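Local coordinates for protein putative mannose-6-phosphate isomerase YvyI (Bacillus subtilis, PDB 1QWR) that probably catalyses the interconversion of D-mannose 6-phosphate and D-fructose 6-phosphate, using one zinc ion per subunit, at residues 280-285 with 303-309; 74-78 with 268-272; 236-240 with 258-264. All coordinates share one frame; numbering follows the deposited sequence. Where two conformers were deposited one is given.

In the fold
Interactions 1 and 3 meet in one four-stranded antiparallel sheet, their centres about 11 Å apart. Strand 306-309 lies between strands 278-284 and 261-264, and the backbone joins the two contacts through Met264 N and Phe306 O, 2.7 Å apart, a probable hydrogen bond. Interaction 2 stands about 17 Å from interaction 1 and about 23 Å from interaction 3, centre to centre, and ties a loop in the range of the catalytic domain to the residues that lead into strand 271-276 in the cupin range. All three are remote from the zinc site of His101, Glu119 and His176; a sulfate near Phe306 and Arg237 is probably from the crystallisation liquor.

Interaction 1. Residues 280-285 with 303-309; sequences GLLKYE and MPDFTIK
Strands 280-284 and 306-309 run antiparallel at 165°, with Leu281 facing Lys309 and Lys283 facing Thr307 as hydrogen-bonded pairs and Leu282 facing Ile308 as the non-hydrogen-bonded pair between them. Each hydrogen-bonded pair exchanges two backbone bonds; Lys283 N reaches Thr307 O at 2.8 Å. On the buried face, Leu282 presents CG to Phe306 CD1 at 3.9 Å, while its CD2 branch meets the methyl of selenomethionine Met303. With CG anti to the backbone N (chi1 -172°), the isobutyl group sits beside its own carbonyl carbon, against both that methyl and the phenyl ring. Shortened to an alanine here, Leu282 would lose both branches, and Met303 CE and the Phe306 ring would probably be left without the cover they share. Farther along, Met303 CE lies over one face of the Tyr284 ring, displaced toward its rim, 3.6 Å from Tyr284 CG. It makes a CH-pi contact there, and the selenium stands above the same ring at a longer, Met-aromatic distance. Pro304 packs against Glu285, its CG 3.8 Å from Glu285 CD. The other face carries Lys283 and Lys309, whose NZ atoms come within 3.4 Å. One water accepts from both ammonium groups, and Glu261 packs on Lys309. The two faces thus differ: one is apolar and aromatic, while the other, with Leu281 and Thr307, also brings two like charges together, whose repulsion the shared water probably eases.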
loop_
_atom_site.group_PDB
_atom_site.type_symbol
_atom_site.label_atom_id
_atom_site.label_comp_id
_atom_site.label_asym_id
_atom_site.label_seq_id
_atom_site.Cartn_x
_atom_site.Cartn_y
_atom_site.Cartn_z
ATOM N N GLY A 280 -0.244 -14.490 16.561
ATOM C CA GLY A 280 -0.384 -15.900 16.282
ATOM C C GLY A 280 0.960 -16.575 16.135
ATOM O O GLY A 280 2.017 -15.933 16.210
ATOM N N LEU A 281 0.910 -17.873 15.896
ATOM C CA LEU A 281 2.115 -18.663 15.768
ATOM C C LEU A 281 2.140 -19.354 14.400
ATOM O O LEU A 281 1.227 -20.102 14.036
ATOM C CB LEU A 281 2.163 -19.692 16.916
ATOM C CG LEU A 281 3.512 -20.392 17.148
ATOM C CD1 LEU A 281 4.558 -19.359 17.509
ATOM C CD2 LEU A 281 3.401 -21.438 18.258
ATOM N N LEU A 282 3.192 -19.077 13.630
ATOM C CA LEU A 282 3.337 -19.702 12.321
ATOM C C LEU A 282 4.249 -20.917 12.515
ATOM O O LEU A 282 5.362 -20.804 13.052
ATOM C CB LEU A 282 3.963 -18.710 11.325
ATOM C CG LEU A 282 4.005 -19.159 9.861
ATOM C CD1 LEU A 282 4.157 -17.933 8.970
ATOM C CD2 LEU A 282 5.160 -20.108 9.648
ATOM N N LYS A 283 3.774 -22.082 12.089
ATOM C CA LYS A 283 4.560 -23.301 12.231
ATOM C C LYS A 283 4.738 -23.981 10.887
ATOM O O LYS A 283 3.812 -24.041 10.083
ATOM C CB LYS A 283 3.871 -24.255 13.208
ATOM C CG LYS A 283 3.556 -23.587 14.532
ATOM C CD LYS A 283 3.555 -24.573 15.685
ATOM C CE LYS A 283 2.358 -25.492 15.642
ATOM N NZ LYS A 283 2.345 -26.360 16.857
ATOM N N TYR A 284 5.944 -24.471 10.635
ATOM C CA TYR A 284 6.230 -25.180 9.388
ATOM C C TYR A 284 7.398 -26.117 9.659
ATOM O O TYR A 284 8.383 -25.740 10.316
ATOM C CB TYR A 284 6.567 -24.198 8.263
ATOM C CG TYR A 284 7.831 -23.423 8.467
ATOM C CD1 TYR A 284 9.015 -23.799 7.828
ATOM C CD2 TYR A 284 7.849 -22.306 9.289
ATOM C CE1 TYR A 284 10.193 -23.061 8.008
ATOM C CE2 TYR A 284 9.009 -21.570 9.483
ATOM C CZ TYR A 284 10.182 -21.953 8.840
ATOM O OH TYR A 284 11.339 -21.238 9.075
ATOM N N GLU A 285 7.276 -27.340 9.152
ATOM C CA GLU A 285 8.280 -28.365 9.380
ATOM C C GLU A 285 8.508 -28.388 10.895
ATOM O O GLU A 285 7.535 -28.397 11.648
ATOM C CB GLU A 285 9.556 -28.047 8.589
ATOM C CG GLU A 285 9.260 -27.889 7.096
ATOM C CD GLU A 285 10.469 -28.092 6.208
ATOM O OE1 GLU A 285 11.529 -27.483 6.481
ATOM O OE2 GLU A 285 10.347 -28.857 5.226
HETATM N N MSE A 303 8.484 -21.783 0.195
HETATM C CA MSE A 303 7.979 -21.885 1.555
HETATM C C MSE A 303 7.218 -23.208 1.708
HETATM O O MSE A 303 6.359 -23.534 0.871
HETATM C CB MSE A 303 7.008 -20.727 1.819
HETATM C CG MSE A 303 6.402 -20.737 3.217
HETATM SE SE MSE A 303 7.714 -20.418 4.642
HETATM C CE MSE A 303 6.510 -21.008 6.105
ATOM N N PRO A 304 7.532 -23.997 2.758
ATOM C CA PRO A 304 6.833 -25.269 2.967
ATOM C C PRO A 304 5.390 -25.009 3.428
ATOM O O PRO A 304 5.061 -23.910 3.895
ATOM C CB PRO A 304 7.632 -25.947 4.085
ATOM C CG PRO A 304 8.968 -25.276 4.063
ATOM C CD PRO A 304 8.669 -23.848 3.689
ATOM N N ASP A 305 4.526 -26.010 3.295
ATOM C CA ASP A 305 3.166 -25.831 3.774
ATOM C C ASP A 305 3.316 -25.482 5.251
ATOM O O ASP A 305 4.252 -25.941 5.929
ATOM C CB ASP A 305 2.345 -27.108 3.591
ATOM C CG ASP A 305 1.975 -27.356 2.133
ATOM O OD1 ASP A 305 2.394 -26.569 1.256
ATOM O OD2 ASP A 305 1.261 -28.343 1.864
ATOM N N PHE A 306 2.406 -24.664 5.751
ATOM C CA PHE A 306 2.488 -24.207 7.131
ATOM C C PHE A 306 1.118 -24.008 7.767
ATOM O O PHE A 306 0.093 -24.138 7.107
ATOM C CB PHE A 306 3.253 -22.875 7.164
ATOM C CG PHE A 306 2.594 -21.764 6.373
ATOM C CD1 PHE A 306 1.842 -20.777 7.015
ATOM C CD2 PHE A 306 2.739 -21.703 4.987
ATOM C CE1 PHE A 306 1.240 -19.736 6.277
ATOM C CE2 PHE A 306 2.149 -20.676 4.240
ATOM C CZ PHE A 306 1.399 -19.695 4.886
ATOM N N THR A 307 1.118 -23.724 9.067
ATOM C CA THR A 307 -0.119 -23.441 9.786
ATOM C C THR A 307 0.105 -22.144 10.566
ATOM O O THR A 307 1.244 -21.772 10.856
ATOM C CB THR A 307 -0.495 -24.554 10.825
ATOM O OG1 THR A 307 0.496 -24.602 11.854
ATOM C CG2 THR A 307 -0.586 -25.938 10.161
ATOM N N ILE A 308 -0.987 -21.447 10.866
ATOM C CA ILE A 308 -0.954 -20.247 11.671
ATOM C C ILE A 308 -2.008 -20.497 12.738
ATOM O O ILE A 308 -3.169 -20.738 12.432
ATOM C CB ILE A 308 -1.324 -18.975 10.888
ATOM C CG1 ILE A 308 -0.173 -18.603 9.940
ATOM C CG2 ILE A 308 -1.551 -17.820 11.862
ATOM C CD1 ILE A 308 -0.479 -17.445 9.012
ATOM N N LYS A 309 -1.588 -20.450 13.993
ATOM C CA LYS A 309 -2.504 -20.693 15.098
ATOM C C LYS A 309 -2.676 -19.435 15.937
ATOM O O LYS A 309 -1.683 -18.871 16.412
ATOM C CB LYS A 309 -1.939 -21.810 15.965
ATOM C CG LYS A 309 -2.815 -22.202 17.143
ATOM C CD LYS A 309 -1.997 -23.048 18.114
ATOM C CE LYS A 309 -1.286 -24.189 17.395
ATOM N NZ LYS A 309 -0.358 -24.933 18.297
HETATM O O HOH W 1 1.851 -24.732 19.431
HETATM O O HOH W 2 5.843 -27.921 6.968
#

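Interaction 2. Residues 74-78 with 268-272; sequences VFGGV and ESFLI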
loop_
_atom_site.group_PDB
_atom_site.type_symbol
_atom_site.label_atom_id
_atom_site.label_comp_id
_atom_site.label_asym_id
_atom_site.label_seq_id
_atom_site.Cartn_x
_atom_site.Cartn_y
_atom_site.Cartn_z
ATOM N N VAL A 74 14.289 -16.551 -4.286
ATOM C CA VAL A 74 13.397 -16.271 -3.159
ATOM C C VAL A 74 12.008 -15.880 -3.660
ATOM O O VAL A 74 10.988 -16.180 -3.024
ATOM C CB VAL A 74 13.984 -15.102 -2.324
ATOM C CG1 VAL A 74 12.918 -14.443 -1.485
ATOM C CG2 VAL A 74 15.108 -15.644 -1.439
ATOM N N PHE A 75 12.000 -15.195 -4.797
ATOM C CA PHE A 75 10.801 -14.699 -5.451
ATOM C C PHE A 75 10.338 -15.576 -6.621
ATOM O O PHE A 75 9.649 -15.095 -7.526
ATOM C CB PHE A 75 11.072 -13.280 -5.935
ATOM C CG PHE A 75 11.579 -12.395 -4.858
ATOM C CD1 PHE A 75 10.704 -11.812 -3.954
ATOM C CD2 PHE A 75 12.951 -12.199 -4.689
ATOM C CE1 PHE A 75 11.188 -11.036 -2.877
ATOM C CE2 PHE A 75 13.437 -11.438 -3.634
ATOM C CZ PHE A 75 12.563 -10.852 -2.720
ATOM N N GLY A 76 10.745 -16.847 -6.619
ATOM C CA GLY A 76 10.316 -17.754 -7.682
ATOM C C GLY A 76 10.854 -17.457 -9.061
ATOM O O GLY A 76 10.287 -17.888 -10.069
ATOM N N GLY A 77 11.965 -16.730 -9.107
ATOM C CA GLY A 77 12.587 -16.396 -10.379
ATOM C C GLY A 77 11.772 -15.522 -11.308
ATOM O O GLY A 77 12.012 -15.524 -12.505
ATOM N N VAL A 78 10.826 -14.756 -10.783
ATOM C CA VAL A 78 10.014 -13.905 -11.652
ATOM C C VAL A 78 10.824 -12.792 -12.298
ATOM O O VAL A 78 11.835 -12.338 -11.757
ATOM C CB VAL A 78 8.831 -13.302 -10.898
ATOM C CG1 VAL A 78 7.828 -14.404 -10.565
ATOM C CG2 VAL A 78 9.306 -12.631 -9.641
ATOM N N GLU A 268 2.223 -19.414 -4.684
ATOM C CA GLU A 268 2.511 -18.323 -5.613
ATOM C C GLU A 268 4.022 -18.141 -5.721
ATOM O O GLU A 268 4.796 -18.865 -5.089
ATOM C CB GLU A 268 1.881 -17.011 -5.119
ATOM C CG GLU A 268 0.354 -17.038 -4.934
ATOM C CD GLU A 268 -0.405 -17.364 -6.217
ATOM O OE1 GLU A 268 0.038 -16.933 -7.303
ATOM O OE2 GLU A 268 -1.457 -18.045 -6.134
ATOM N N SER A 269 4.447 -17.161 -6.508
ATOM C CA SER A 269 5.881 -16.899 -6.647
ATOM C C SER A 269 6.460 -16.457 -5.300
ATOM O O SER A 269 7.609 -16.736 -4.984
ATOM C CB SER A 269 6.112 -15.834 -7.706
ATOM O OG SER A 269 5.798 -16.385 -8.972
ATOM N N PHE A 270 5.657 -15.722 -4.540
ATOM C CA PHE A 270 6.000 -15.289 -3.183
ATOM C C PHE A 270 4.777 -14.558 -2.642
ATOM O O PHE A 270 3.943 -14.087 -3.421
ATOM C CB PHE A 270 7.227 -14.368 -3.158
ATOM C CG PHE A 270 7.081 -13.130 -3.988
ATOM C CD1 PHE A 270 6.602 -11.938 -3.429
ATOM C CD2 PHE A 270 7.448 -13.146 -5.332
ATOM C CE1 PHE A 270 6.496 -10.777 -4.204
ATOM C CE2 PHE A 270 7.342 -12.001 -6.113
ATOM C CZ PHE A 270 6.868 -10.810 -5.556
ATOM N N LEU A 271 4.646 -14.482 -1.321
ATOM C CA LEU A 271 3.504 -13.776 -0.723
ATOM C C LEU A 271 4.013 -12.659 0.160
ATOM O O LEU A 271 4.937 -12.873 0.943
ATOM C CB LEU A 271 2.667 -14.726 0.144
ATOM C CG LEU A 271 1.929 -15.862 -0.564
ATOM C CD1 LEU A 271 1.097 -16.635 0.479
ATOM C CD2 LEU A 271 1.029 -15.303 -1.675
ATOM N N ILE A 272 3.420 -11.481 0.015
ATOM C CA ILE A 272 3.741 -10.305 0.817
ATOM C C ILE A 272 2.675 -10.288 1.919
ATOM O O ILE A 272 1.478 -10.232 1.606
ATOM C CB ILE A 272 3.616 -9.024 -0.006
ATOM C CG1 ILE A 272 4.686 -9.010 -1.091
ATOM C CG2 ILE A 272 3.693 -7.787 0.933
ATOM C CD1 ILE A 272 4.497 -7.903 -2.150
HETATM O O HOH W 3 7.406 -18.490 -9.842
#
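Phe75 turns the edge of its ring onto the face of Phe270 in a T-shaped stack, the planes at 89° and the centroids 5.2 Å apart. CD1 of Phe75 does the touching, poised over the centre of the Phe270 ring and 3.9 Å from Phe270 CG. Phe75 CB adds a second contact, 3.7 Å from Phe270 CD2. The Phe270 ring is brought up by a first torsion that sets CG between the backbone N and the carbonyl carbon (chi1 58°). Val78 approaches at the edge of that ring, with CG2 4.1 Å from Phe270 CE2, while its other branch, CG1, lies 3.3 Å from Ser269 OG. A type I' turn from Phe75 to Val78 brings these two side chains to the same partner, and its glycines, Gly76 and Gly77, both have positive phi. The polar link is indirect: a water donates to Gly76 O and is hydrogen-bonded to Ser269 OG at 2.8 Å. Leu64 and Leu67 of helix 64-70 also touch Phe75, and Trp68 of that helix meets both Phe75 and Val78. The loop is thereby fitted between helix 64-70 and the residues just before strand 271-276, a strand whose Leu271 and Ile272 pack on strand 312-318.

Interaction 3. Residues 236-240 with 258-264; sequences SRKGI and INGEAEM. With SO4 (sulfate ion), chain D.
The beta hairpin of strands 233-237 and 240-247, closed by a type II turn from Arg237 to Ile240, packs against the corner where strand 252-259 gives way to strand 261-264. At the corner, Asn259 N donates to Gly239 O at 2.9 Å in a nearly straight bond. Gly239 has positive phi, and a CB there would run into Glu261 O and Ala262 N, so the close fit of the turn depends on its lack of a side chain. Ile240 pairs with Ile258 and fills the inner side: its CD1 reaches Met264 CE at 3.5 Å, and its CB rests 3.7 Å from Ala262 CB. Arg237 was modelled in two conformers; in the one described it stretches out from CG to NE and takes Glu263 O side-on. Arg237 NE and NH2 both donate to Glu263 O, each at 2.8 Å but with bent geometry (about 137°), and the oxygen lies 16° out of the guanidinium plane. Ile240 CG2 lies over the centre of one guanidinium face. Arg237 NH2 also binds sulfate O2 at 2.7 Å, almost straight and in plane, while NH1 adds a weak bond to the same oxygen; Ala265 N is another donor to the sulfate. On the outer side, Lys238 NZ forms a salt bridge with Glu263 OE2 at 2.9 Å, reached by a bend at chi3 (74°). A water bridges Lys238 O and Glu263 N. A two-residue hairpin turn with glycine at its third position, packed on a corner where the chain passes between sheets, belongs to the antiparallel beta architecture of the cupin fold.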
loop_
_atom_site.group_PDB
_atom_site.type_symbol
_atom_site.label_atom_id
_atom_site.label_comp_id
_atom_site.label_asym_id
_atom_site.label_seq_id
_atom_site.Cartn_x
_atom_site.Cartn_y
_atom_site.Cartn_z
ATOM N N SER A 236 -14.196 -19.771 3.203
ATOM C CA SER A 236 -13.705 -20.145 4.515
ATOM C C SER A 236 -13.361 -21.604 4.627
ATOM O O SER A 236 -14.023 -22.459 4.034
ATOM C CB SER A 236 -14.736 -19.823 5.606
ATOM O OG SER A 236 -14.929 -18.431 5.760
ATOM N N ARG A 237 -12.320 -21.895 5.398
ATOM C CA ARG A 237 -11.943 -23.272 5.664
ATOM C C ARG A 237 -11.642 -23.322 7.151
ATOM O O ARG A 237 -11.896 -22.351 7.870
ATOM C CB ARG A 237 -10.734 -23.720 4.831
ATOM C CG ARG A 237 -9.406 -23.068 5.144
ATOM C CD ARG A 237 -8.294 -23.900 4.505
ATOM N NE ARG A 237 -6.983 -23.259 4.545
ATOM C CZ ARG A 237 -6.624 -22.243 3.769
ATOM N NH1 ARG A 237 -7.483 -21.749 2.888
ATOM N NH2 ARG A 237 -5.403 -21.729 3.862
ATOM N N LYS A 238 -11.100 -24.433 7.628
ATOM C CA LYS A 238 -10.821 -24.544 9.052
ATOM C C LYS A 238 -9.874 -23.438 9.503
ATOM O O LYS A 238 -8.838 -23.207 8.874
ATOM C CB LYS A 238 -10.184 -25.886 9.386
ATOM C CG LYS A 238 -9.948 -26.065 10.868
ATOM C CD LYS A 238 -9.226 -27.365 11.183
ATOM C CE LYS A 238 -7.776 -27.275 10.795
ATOM N NZ LYS A 238 -7.002 -28.379 11.405
ATOM N N GLY A 239 -10.257 -22.753 10.576
ATOM C CA GLY A 239 -9.441 -21.690 11.145
ATOM C C GLY A 239 -9.256 -20.398 10.355
ATOM O O GLY A 239 -8.621 -19.479 10.859
ATOM N N ILE A 240 -9.835 -20.285 9.164
ATOM C CA ILE A 240 -9.615 -19.056 8.379
ATOM C C ILE A 240 -10.677 -18.669 7.353
ATOM O O ILE A 240 -11.288 -19.527 6.712
ATOM C CB ILE A 240 -8.232 -19.145 7.643
ATOM C CG1 ILE A 240 -7.924 -17.854 6.874
ATOM C CG2 ILE A 240 -8.220 -20.365 6.700
ATOM C CD1 ILE A 240 -6.493 -17.852 6.237
ATOM N N ILE A 258 -7.885 -15.127 10.689
ATOM C CA ILE A 258 -7.607 -16.379 11.360
ATOM C C ILE A 258 -8.109 -16.455 12.790
ATOM O O ILE A 258 -7.983 -15.488 13.563
ATOM C CB ILE A 258 -6.076 -16.642 11.305
ATOM C CG1 ILE A 258 -5.637 -16.700 9.833
ATOM C CG2 ILE A 258 -5.707 -17.928 12.088
ATOM C CD1 ILE A 258 -4.133 -16.785 9.605
ATOM N N ASN A 259 -8.687 -17.610 13.115
ATOM C CA ASN A 259 -9.246 -17.915 14.437
ATOM C C ASN A 259 -9.128 -19.425 14.609
ATOM O O ASN A 259 -9.837 -20.187 13.948
ATOM C CB ASN A 259 -10.732 -17.543 14.523
ATOM C CG ASN A 259 -10.975 -16.055 14.440
ATOM O OD1 ASN A 259 -10.689 -15.310 15.379
ATOM N ND2 ASN A 259 -11.506 -15.608 13.303
ATOM N N GLY A 260 -8.235 -19.842 15.499
ATOM C CA GLY A 260 -8.011 -21.254 15.735
ATOM C C GLY A 260 -6.700 -21.604 15.065
ATOM O O GLY A 260 -5.700 -20.932 15.280
ATOM N N GLU A 261 -6.695 -22.649 14.252
ATOM C CA GLU A 261 -5.482 -23.029 13.543
ATOM C C GLU A 261 -5.862 -23.229 12.083
ATOM O O GLU A 261 -6.793 -23.986 11.768
ATOM C CB GLU A 261 -4.878 -24.316 14.128
ATOM C CG GLU A 261 -3.553 -24.738 13.490
ATOM C CD GLU A 261 -2.738 -25.673 14.381
ATOM O OE1 GLU A 261 -1.606 -26.055 14.004
ATOM O OE2 GLU A 261 -3.231 -26.022 15.467
ATOM N N ALA A 262 -5.160 -22.526 11.198
ATOM C CA ALA A 262 -5.417 -22.617 9.765
ATOM C C ALA A 262 -4.253 -23.328 9.072
ATOM O O ALA A 262 -3.088 -23.159 9.460
ATOM C CB ALA A 262 -5.611 -21.204 9.166
ATOM N N GLU A 263 -4.579 -24.144 8.076
ATOM C CA GLU A 263 -3.563 -24.858 7.308
ATOM C C GLU A 263 -3.387 -24.112 5.993
ATOM O O GLU A 263 -4.363 -23.875 5.269
ATOM C CB GLU A 263 -3.992 -26.301 7.044
ATOM C CG GLU A 263 -3.909 -27.179 8.268
ATOM C CD GLU A 263 -4.703 -28.450 8.101
ATOM O OE1 GLU A 263 -4.336 -29.263 7.223
ATOM O OE2 GLU A 263 -5.700 -28.628 8.836
HETATM N N MSE A 264 -2.141 -23.760 5.689
HETATM C CA MSE A 264 -1.839 -22.987 4.494
HETATM C C MSE A 264 -0.804 -23.615 3.594
HETATM O O MSE A 264 -0.050 -24.496 3.996
HETATM C CB MSE A 264 -1.303 -21.610 4.882
HETATM C CG MSE A 264 -1.743 -21.100 6.243
HETATM SE SE MSE A 264 -3.520 -20.402 6.209
HETATM C CE MSE A 264 -3.172 -18.697 5.362
HETATM S S SO4 D . -3.484 -20.279 1.639
HETATM O O1 SO4 D . -3.166 -19.713 0.313
HETATM O O2 SO4 D . -4.807 -19.769 2.074
HETATM O O3 SO4 D . -3.499 -21.757 1.581
HETATM O O4 SO4 D . -2.444 -19.854 2.590
HETATM O O HOH W 4 -7.191 -24.768 7.329
HETATM O O HOH W 5 -5.585 -27.939 14.268
#